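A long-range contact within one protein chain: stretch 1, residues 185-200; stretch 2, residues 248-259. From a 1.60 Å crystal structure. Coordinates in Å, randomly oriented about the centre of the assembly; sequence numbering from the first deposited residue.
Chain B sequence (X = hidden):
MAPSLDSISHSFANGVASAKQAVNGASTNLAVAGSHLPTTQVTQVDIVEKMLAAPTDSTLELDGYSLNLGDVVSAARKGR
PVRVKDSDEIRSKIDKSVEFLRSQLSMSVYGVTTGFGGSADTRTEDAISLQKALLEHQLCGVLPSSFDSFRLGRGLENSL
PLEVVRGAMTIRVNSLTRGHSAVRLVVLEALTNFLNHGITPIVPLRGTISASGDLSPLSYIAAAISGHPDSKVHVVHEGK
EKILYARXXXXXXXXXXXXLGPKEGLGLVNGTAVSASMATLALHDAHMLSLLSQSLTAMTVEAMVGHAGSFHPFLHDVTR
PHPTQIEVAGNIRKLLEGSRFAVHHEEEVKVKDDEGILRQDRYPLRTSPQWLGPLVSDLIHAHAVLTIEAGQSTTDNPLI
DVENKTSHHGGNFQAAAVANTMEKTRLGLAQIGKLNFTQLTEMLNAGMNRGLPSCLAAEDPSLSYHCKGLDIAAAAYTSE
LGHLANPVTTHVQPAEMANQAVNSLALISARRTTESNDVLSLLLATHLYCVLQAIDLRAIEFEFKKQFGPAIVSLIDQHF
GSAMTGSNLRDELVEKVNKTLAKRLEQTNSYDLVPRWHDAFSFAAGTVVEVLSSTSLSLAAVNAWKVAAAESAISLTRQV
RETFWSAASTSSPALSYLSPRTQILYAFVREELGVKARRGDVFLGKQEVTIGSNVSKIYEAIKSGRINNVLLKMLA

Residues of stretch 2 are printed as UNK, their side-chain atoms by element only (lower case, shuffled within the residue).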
ATOM      1  N   LEU B 185      -6.520  45.169  -1.012  1.00 11.18           N
ATOM      2  CA  LEU B 185      -6.053  45.121  -2.377  1.00 11.97           C
ATOM      3  C   LEU B 185      -4.542  45.301  -2.468  1.00  9.77           C
ATOM      4  O   LEU B 185      -3.897  44.600  -3.250  1.00  9.06           O
ATOM      5  CB  LEU B 185      -6.733  46.197  -3.205  1.00  9.95           C
ATOM      6  CG  LEU B 185      -6.398  46.210  -4.682  1.00 12.80           C
ATOM      7  CD1 LEU B 185      -6.804  44.899  -5.342  1.00 12.74           C
ATOM      8  CD2 LEU B 185      -7.087  47.406  -5.352  1.00 14.61           C
ATOM      9  N   VAL B 186      -3.971  46.177  -1.657  1.00 10.20           N
ATOM     10  CA  VAL B 186      -2.534  46.377  -1.672  1.00 10.61           C
ATOM     11  C   VAL B 186      -1.742  45.084  -1.393  1.00  9.22           C
ATOM     12  O   VAL B 186      -0.636  44.883  -1.947  1.00 12.91           O
ATOM     13  CB  VAL B 186      -2.128  47.506  -0.716  1.00 10.92           C
ATOM     14  CG1 VAL B 186      -2.368  47.144   0.699  1.00 14.07           C
ATOM     15  CG2 VAL B 186      -0.698  47.873  -0.947  1.00 19.29           C
ATOM     16  N   VAL B 187      -2.296  44.219  -0.550  1.00  8.92           N
ATOM     17  CA  VAL B 187      -1.699  42.925  -0.250  1.00  9.24           C
ATOM     18  C   VAL B 187      -1.757  42.011  -1.499  1.00  9.10           C
ATOM     19  O   VAL B 187      -0.792  41.294  -1.832  1.00 12.47           O
ATOM     20  CB  VAL B 187      -2.381  42.265   0.965  1.00  9.03           C
ATOM     21  CG1 VAL B 187      -1.909  40.833   1.177  1.00 16.18           C
ATOM     22  CG2 VAL B 187      -2.130  43.080   2.191  1.00 13.59           C
ATOM     23  N   LEU B 188      -2.896  42.005  -2.181  1.00  7.73           N
ATOM     24  CA  LEU B 188      -3.038  41.175  -3.360  1.00  7.48           C
ATOM     25  C   LEU B 188      -2.094  41.671  -4.437  1.00  8.17           C
ATOM     26  O   LEU B 188      -1.421  40.863  -5.111  1.00  9.48           O
ATOM     27  CB  LEU B 188      -4.489  41.186  -3.893  1.00  8.51           C
ATOM     28  CG  LEU B 188      -5.568  40.820  -2.863  1.00 12.94           C
ATOM     29  CD1 LEU B 188      -6.902  40.622  -3.656  1.00 11.89           C
ATOM     30  CD2 LEU B 188      -5.225  39.647  -2.020  1.00 22.90           C
ATOM     31  N   GLU B 189      -2.003  42.995  -4.567  1.00 10.33           N
ATOM     32  CA  GLU B 189      -1.036  43.602  -5.465  1.00 11.01           C
ATOM     33  C   GLU B 189       0.417  43.273  -5.127  1.00  9.87           C
ATOM     34  O   GLU B 189       1.257  43.207  -6.011  1.00 10.15           O
ATOM     35  CB  GLU B 189      -1.239  45.134  -5.531  1.00 12.67           C
ATOM     36  CG  GLU B 189      -2.546  45.490  -6.193  1.00 12.80           C
ATOM     37  CD  GLU B 189      -2.790  47.012  -6.207  1.00 17.67           C
ATOM     38  OE1 GLU B 189      -2.216  47.750  -5.358  1.00 18.69           O
ATOM     39  OE2 GLU B 189      -3.609  47.465  -7.035  1.00 18.25           O
ATOM     40  N   ALA B 190       0.719  43.049  -3.859  1.00 10.87           N
ATOM     41  CA  ALA B 190       2.095  42.648  -3.474  1.00  9.93           C
ATOM     42  C   ALA B 190       2.431  41.300  -4.094  1.00  9.07           C
ATOM     43  O   ALA B 190       3.516  41.082  -4.621  1.00  9.74           O
ATOM     44  CB  ALA B 190       2.217  42.570  -2.002  1.00 10.03           C
ATOM     45  N   LEU B 191       1.458  40.408  -4.077  1.00  8.26           N
ATOM     46  CA  LEU B 191       1.588  39.096  -4.718  1.00  8.21           C
ATOM     47  C   LEU B 191       1.681  39.179  -6.235  1.00  8.24           C
ATOM     48  O   LEU B 191       2.531  38.517  -6.878  1.00  9.14           O
ATOM     49  CB  LEU B 191       0.427  38.170  -4.297  1.00 11.60           C
ATOM     50  CG  LEU B 191       0.443  37.815  -2.809  1.00  9.69           C
ATOM     51  CD1 LEU B 191      -0.920  37.226  -2.404  1.00 14.24           C
ATOM     52  CD2 LEU B 191       1.596  36.858  -2.518  1.00  7.48           C
ATOM     53  N   THR B 192       0.795  39.976  -6.831  1.00  8.03           N
ATOM     54  CA  THR B 192       0.859  40.082  -8.292  1.00  7.14           C
ATOM     55  C   THR B 192       2.159  40.787  -8.746  1.00  7.98           C
ATOM     56  O   THR B 192       2.731  40.421  -9.770  1.00  8.07           O
ATOM     57  CB  THR B 192      -0.442  40.706  -8.913  1.00 11.41           C
ATOM     58  OG1 THR B 192      -0.587  42.060  -8.454  1.00  8.53           O
ATOM     59  CG2 THR B 192      -1.677  39.888  -8.535  1.00  8.82           C
ATOM     60  N   ASN B 193       2.661  41.703  -7.937  1.00  7.61           N
ATOM     61  CA  ASN B 193       3.973  42.316  -8.244  1.00  9.44           C
ATOM     62  C   ASN B 193       5.109  41.304  -8.122  1.00  9.25           C
ATOM     63  O   ASN B 193       5.997  41.283  -8.984  1.00  8.69           O
ATOM     64  CB  ASN B 193       4.236  43.524  -7.382  1.00  8.10           C
ATOM     65  CG  ASN B 193       3.495  44.753  -7.825  1.00  9.43           C
ATOM     66  OD1 ASN B 193       3.154  44.907  -9.008  1.00 10.15           O
ATOM     67  ND2 ASN B 193       3.254  45.643  -6.896  1.00 11.60           N
ATOM     68  N   PHE B 194       5.067  40.411  -7.135  1.00  8.31           N
ATOM     69  CA  PHE B 194       6.029  39.310  -7.100  1.00  7.43           C
ATOM     70  C   PHE B 194       5.945  38.480  -8.357  1.00  9.35           C
ATOM     71  O   PHE B 194       6.963  38.158  -8.991  1.00  9.65           O
ATOM     72  CB  PHE B 194       5.842  38.417  -5.884  1.00  7.20           C
ATOM     73  CG  PHE B 194       6.592  38.877  -4.665  1.00  8.15           C
ATOM     74  CD1 PHE B 194       6.805  40.212  -4.404  1.00  8.52           C
ATOM     75  CD2 PHE B 194       7.059  37.949  -3.773  1.00  9.16           C
ATOM     76  CE1 PHE B 194       7.503  40.581  -3.252  1.00 10.72           C
ATOM     77  CE2 PHE B 194       7.730  38.305  -2.651  1.00 10.80           C
ATOM     78  CZ  PHE B 194       7.962  39.613  -2.391  1.00  7.95           C
ATOM     79  N   LEU B 195       4.731  38.099  -8.751  1.00  9.30           N
ATOM     80  CA  LEU B 195       4.589  37.333  -9.980  1.00 10.21           C
ATOM     81  C   LEU B 195       5.185  38.064 -11.192  1.00  8.85           C
ATOM     82  O   LEU B 195       5.899  37.476 -11.980  1.00  8.71           O
ATOM     83  CB  LEU B 195       3.099  36.982 -10.262  1.00  8.59           C
ATOM     84  CG  LEU B 195       2.524  35.883  -9.323  1.00  8.74           C
ATOM     85  CD1 LEU B 195       1.006  35.930  -9.305  1.00 12.27           C
ATOM     86  CD2 LEU B 195       3.001  34.511  -9.731  1.00  9.83           C
ATOM     87  N   ASN B 196       4.838  39.324 -11.341  1.00  9.70           N
ATOM     88  CA  ASN B 196       5.117  40.047 -12.576  1.00  9.60           C
ATOM     89  C   ASN B 196       6.562  40.462 -12.666  1.00 11.49           C
ATOM     90  O   ASN B 196       7.037  40.744 -13.746  1.00 12.57           O
ATOM     91  CB  ASN B 196       4.173  41.219 -12.743  1.00 10.15           C
ATOM     92  CG  ASN B 196       2.728  40.769 -12.870  1.00 11.95           C
ATOM     93  OD1 ASN B 196       2.467  39.654 -13.311  1.00  8.82           O
ATOM     94  ND2 ASN B 196       1.792  41.634 -12.495  1.00 10.52           N
ATOM     95  N   HIS B 197       7.234  40.501 -11.524  1.00  9.69           N
ATOM     96  CA  HIS B 197       8.679  40.779 -11.472  1.00  8.80           C
ATOM     97  C   HIS B 197       9.513  39.497 -11.265  1.00 10.14           C
ATOM     98  O   HIS B 197      10.726  39.579 -11.130  1.00 14.01           O
ATOM     99  CB  HIS B 197       8.986  41.781 -10.361  1.00 10.04           C
ATOM    100  CG  HIS B 197       8.444  43.152 -10.623  1.00 13.70           C
ATOM    101  ND1 HIS B 197       8.890  43.929 -11.666  1.00 18.57           N
ATOM    102  CD2 HIS B 197       7.461  43.860 -10.021  1.00 17.72           C
ATOM    103  CE1 HIS B 197       8.226  45.075 -11.671  1.00 17.72           C
ATOM    104  NE2 HIS B 197       7.348  45.057 -10.686  1.00 17.74           N
ATOM    105  N   GLY B 198       8.889  38.319 -11.288  1.00  9.26           N
ATOM    106  CA  GLY B 198       9.611  37.077 -11.196  1.00  9.91           C
ATOM    107  C   GLY B 198      10.336  36.884  -9.881  1.00  9.51           C
ATOM    108  O   GLY B 198      11.456  36.298  -9.842  1.00 10.30           O
ATOM    109  N   ILE B 199       9.705  37.337  -8.805  1.00  9.41           N
ATOM    110  CA  ILE B 199      10.219  37.104  -7.427  1.00  8.43           C
ATOM    111  C   ILE B 199       9.436  35.923  -6.872  1.00  9.81           C
ATOM    112  O   ILE B 199       8.221  35.998  -6.784  1.00  9.46           O
ATOM    113  CB  ILE B 199       9.991  38.320  -6.546  1.00 10.33           C
ATOM    114  CG1 ILE B 199      10.705  39.546  -7.118  1.00  9.57           C
ATOM    115  CG2 ILE B 199      10.493  37.990  -5.138  1.00 10.19           C
ATOM    116  CD1 ILE B 199      10.318  40.815  -6.433  1.00 11.48           C
ATOM    117  N   THR B 200      10.108  34.822  -6.549  1.00  8.27           N
ATOM    118  CA  THR B 200       9.435  33.596  -6.134  1.00  7.45           C
ATOM    119  C   THR B 200      10.017  33.162  -4.791  1.00  7.08           C
ATOM    120  O   THR B 200      11.225  32.899  -4.668  1.00  9.15           O
ATOM    121  CB  THR B 200       9.603  32.430  -7.139  1.00  9.23           C
ATOM    122  OG1 THR B 200       9.280  32.830  -8.471  1.00  9.83           O
ATOM    123  CG2 THR B 200       8.676  31.294  -6.767  1.00 10.00           C
ATOM    124  N   UNK B 248      15.832  42.764   0.134  1.00 10.72           N
ATOM    125  CA  UNK B 248      16.794  43.050  -0.935  1.00 11.19           C
ATOM    126  C   UNK B 248      16.139  42.908  -2.307  1.00  7.83           C
ATOM    127  O   UNK B 248      16.302  43.792  -3.177  1.00 11.43           O
ATOM    128  o   UNK B 248      20.770  41.498   1.371  1.00 24.94           O
ATOM    129  c   UNK B 248      19.843  41.196   0.594  1.00 18.06           C
ATOM    130  c   UNK B 248      17.994  42.121  -0.853  1.00 12.88           C
ATOM    131  c   UNK B 248      18.767  42.272   0.406  1.00 18.16           C
ATOM    132  o   UNK B 248      19.766  40.046   0.059  1.00 18.88           O
ATOM    133  N   UNK B 249      15.406  41.826  -2.516  1.00 11.60           N
ATOM    134  CA  UNK B 249      14.782  41.614  -3.816  1.00 13.12           C
ATOM    135  C   UNK B 249      13.767  42.709  -4.093  1.00 13.84           C
ATOM    136  O   UNK B 249      13.709  43.264  -5.192  1.00 10.57           O
ATOM    137  c   UNK B 249      14.115  40.228  -3.896  1.00 13.37           C
ATOM    138  N   UNK B 250      12.966  43.055  -3.095  1.00 10.09           N
ATOM    139  CA  UNK B 250      11.949  44.063  -3.286  1.00 10.17           C
ATOM    140  C   UNK B 250      12.555  45.408  -3.634  1.00  9.25           C
ATOM    141  O   UNK B 250      12.005  46.163  -4.451  1.00 13.53           O
ATOM    142  c   UNK B 250      10.115  42.993  -2.021  1.00  9.36           C
ATOM    143 se   UNK B 250       8.733  43.144  -0.653  1.00 22.30          SE
ATOM    144  c   UNK B 250       9.943  42.579   0.899  1.00 13.71           C
ATOM    145  c   UNK B 250      11.072  44.176  -2.064  1.00  7.80           C
ATOM    146  N   UNK B 251      13.711  45.706  -3.040  1.00 10.72           N
ATOM    147  CA  UNK B 251      14.371  47.003  -3.262  1.00 11.07           C
ATOM    148  C   UNK B 251      14.873  47.107  -4.710  1.00 11.06           C
ATOM    149  O   UNK B 251      14.831  48.188  -5.303  1.00 11.52           O
ATOM    150  c   UNK B 251      15.516  47.184  -2.307  1.00 14.15           C
ATOM    151  N   UNK B 252      15.366  45.996  -5.276  1.00 11.84           N
ATOM    152  CA  UNK B 252      15.733  45.943  -6.708  1.00 14.32           C
ATOM    153  C   UNK B 252      14.579  46.355  -7.600  1.00 19.04           C
ATOM    154  O   UNK B 252      14.769  46.986  -8.653  1.00 19.09           O
ATOM    155  c   UNK B 252      16.169  44.521  -7.120  1.00 15.60           C
ATOM    156  c   UNK B 252      18.650  44.881  -7.101  1.00 32.80           C
ATOM    157  c   UNK B 252      17.692  42.552  -7.132  1.00 29.90           C
ATOM    158  c   UNK B 252      17.513  44.003  -6.636  1.00 25.35           C
ATOM    159  N   UNK B 253      13.362  46.002  -7.206  1.00 22.76           N
ATOM    160  CA  UNK B 253      12.192  46.273  -8.035  1.00 22.42           C
ATOM    161  C   UNK B 253      11.364  47.441  -7.543  1.00 23.25           C
ATOM    162  O   UNK B 253      10.303  47.681  -8.078  1.00 28.20           O
ATOM    163  c   UNK B 253      11.390  44.957  -8.192  1.00 24.90           C
ATOM    164  c   UNK B 253      13.739  42.114  -8.938  1.00 35.72           C
ATOM    165  c   UNK B 253      12.160  43.898  -8.926  1.00 22.08           C
ATOM    166  c   UNK B 253      12.152  43.873 -10.296  1.00 29.79           C
ATOM    167  c   UNK B 253      13.691  42.079 -10.309  1.00 32.32           C
ATOM    168  c   UNK B 253      12.987  43.037  -8.258  1.00 26.79           C
ATOM    169  c   UNK B 253      12.890  42.976 -10.979  1.00 24.92           C
ATOM    170  N   UNK B 254      11.884  48.220  -6.582  1.00 21.06           N
ATOM    171  CA  UNK B 254      11.154  49.284  -5.867  1.00 21.63           C
ATOM    172  C   UNK B 254       9.755  48.895  -5.349  1.00 19.86           C
ATOM    173  O   UNK B 254       8.815  49.698  -5.362  1.00 19.85           O
ATOM    174  o   UNK B 254      11.273  51.842  -4.487  1.00 40.89           O
ATOM    175  c   UNK B 254      10.878  51.867  -5.669  1.00 27.83           C
ATOM    176  n   UNK B 254      10.232  52.927  -6.180  1.00 38.68           N
ATOM    177  c   UNK B 254      11.105  50.637  -6.633  1.00 25.03           C
ATOM    178  N   UNK B 255       9.653  47.679  -4.827  1.00 13.32           N
ATOM    179  CA  UNK B 255       8.417  47.191  -4.245  1.00 13.11           C
ATOM    180  C   UNK B 255       8.456  47.438  -2.745  1.00 13.37           C
ATOM    181  O   UNK B 255       9.503  47.279  -2.114  1.00 16.99           O
ATOM    182  c   UNK B 255       8.203  43.727  -6.069  1.00 11.19           C
ATOM    183  c   UNK B 255       8.280  45.688  -4.512  1.00  8.78           C
ATOM    184  c   UNK B 255       8.303  45.246  -5.969  1.00  9.21           C
ATOM    185  c   UNK B 255       7.167  45.920  -6.734  1.00 13.74           C
ATOM    186  N   UNK B 256       7.319  47.809  -2.178  1.00 11.22           N
ATOM    187  CA  UNK B 256       7.216  48.065  -0.757  1.00 14.27           C
ATOM    188  C   UNK B 256       6.679  46.857  -0.003  1.00 12.22           C
ATOM    189  O   UNK B 256       5.637  46.344  -0.355  1.00 11.75           O
ATOM    190  c   UNK B 256       6.260  49.217  -0.506  1.00 15.23           C
ATOM    191  c   UNK B 256       5.436  50.851   1.222  1.00 20.24           C
ATOM    192  o   UNK B 256       4.823  51.023   2.296  1.00 33.98           O
ATOM    193  c   UNK B 256       6.046  49.499   0.961  1.00 21.48           C
ATOM    194  o   UNK B 256       5.582  51.731   0.353  1.00 21.18           O
ATOM    195  N   UNK B 257       7.379  46.428   1.071  1.00 13.93           N
ATOM    196  CA  UNK B 257       6.849  45.390   1.983  1.00 13.66           C
ATOM    197  C   UNK B 257       5.507  45.807   2.532  1.00 12.76           C
ATOM    198  O   UNK B 257       5.317  46.990   2.841  1.00 13.22           O
ATOM    199  c   UNK B 257       7.865  45.359   3.122  1.00 16.99           C
ATOM    200  c   UNK B 257       8.729  46.860   1.450  1.00 14.81           C
ATOM    201  c   UNK B 257       9.129  45.857   2.498  1.00 17.11           C
ATOM    202  N   UNK B 258       4.587  44.866   2.619  1.00 10.99           N
ATOM    203  CA  UNK B 258       3.308  45.112   3.280  1.00  9.96           C
ATOM    204  C   UNK B 258       3.427  44.833   4.761  1.00 12.80           C
ATOM    205  O   UNK B 258       4.265  44.024   5.176  1.00 11.72           O
ATOM    206  c   UNK B 258       2.467  42.813   2.761  1.00 14.52           C
ATOM    207  c   UNK B 258       2.157  44.246   2.702  1.00 14.09           C
ATOM    208  c   UNK B 258       1.850  44.679   1.275  1.00 15.24           C
ATOM    209  N   UNK B 259       2.618  45.541   5.547  1.00 12.95           N
ATOM    210  CA  UNK B 259       2.475  45.284   6.975  1.00 12.14           C
ATOM    211  C   UNK B 259       1.095  44.674   7.173  1.00 14.17           C
ATOM    212  O   UNK B 259       0.086  45.328   6.839  1.00 15.45           O
ATOM    213  c   UNK B 259       2.604  46.597   7.781  1.00 12.77           C
ATOM    214  c   UNK B 259       2.335  46.364   9.235  1.00 15.33           C
ATOM    215  c   UNK B 259       3.978  47.205   7.537  1.00 13.08           C
TER

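Position 248 has three side-chain carbons in a row, the third carrying two oxygens. That is a carboxylate at the end of a two-carbon arm. It is exposed and does not reach stretch 1. The residue is Glu248.

Position 249 has a single side-chain carbon, CB, pointing toward stretch 1. CB of position 249 lies 4.4 Å from Ile199 CG2. One carbon means Ala249.

Position 250 has an unbranched chain of two carbons, a selenium and a last carbon. Its second carbon is 3.8 Å from Phe194 CE1. The residue is selenomethionine, written here as Met250. Its SE lies at the edge of the Phe194 ring, 5.0 Å from the centroid of that ring.

Position 251 again has one carbon. It is exposed and out of reach of stretch 1. This is Ala251.

Position 252 has four carbons, forked at the second. The residue is exposed and makes no contact; its nearest side-chain atom, CB of position 252, is 7.0 Å from Ile199 CD1. This is Leu252, the last residue of the helix.

Position 253 has one carbon followed by a ring of six carbons, with no oxygen attached. One ring carbon is 3.5 Å from His197 ND1, and another is 3.9 Å from Ile199 CD1. A plain six-carbon ring identifies Phe253. His197 CB sits over the face of this ring, 4.2 Å from the centroid of the Phe253 ring. The two rings are oblique, with planes at 41°.

Position 254 has two carbons, the second carrying one oxygen and one nitrogen. The group leads away from stretch 1 and touches a crystal neighbour. The amide is that of Asn254, and its phi is positive.

Position 255 has four carbons, forked at the second. One tip is 3.6 Å from Ile199 CD1, and the other is 3.8 Å from Asn193 CB. This is Leu255. Its CD1 also lies 4.1 Å from Phe194 CD1, while its CD2 lies 3.9 Å from His197 CD2. The backbone bond from Leu255 N to Met250 O, 2.8 Å, ties this residue back to the helix.

Position 256 has three carbons, the third carrying two oxygens. It is exposed and touches a crystal neighbour. This is Glu256.

Position 257 has three carbons that close a ring onto the backbone nitrogen. Its CA-to-CB bond points away from stretch 1. This is Pro257.

Position 258 has three carbons, with two on the first. One tip is 3.9 Å from Ala190 CB and 4.4 Å from Val187 CG2. This is Val258, and the tip is CG1.

Position 259 has the same three-carbon fork, but its CA-to-CB bond points away and the residue is exposed. This is Val259.

The contact is mainly apolar packing, with no hydrogen bond across it. Leu255 sits among Asn193, Phe194, His197 and Ile199. Phe253 covers His197 and Ile199, and Val258 packs on the helix near Val187 and Ala190. Gly198 is the first residue to leave helical phi/psi, with a positive phi and a Schellman motif, and Ile199 follows, pointing toward stretch 2. In all, 512 Å² is buried, both sides summed.

Stretch 2 248-259: EAMALFNLEPVV
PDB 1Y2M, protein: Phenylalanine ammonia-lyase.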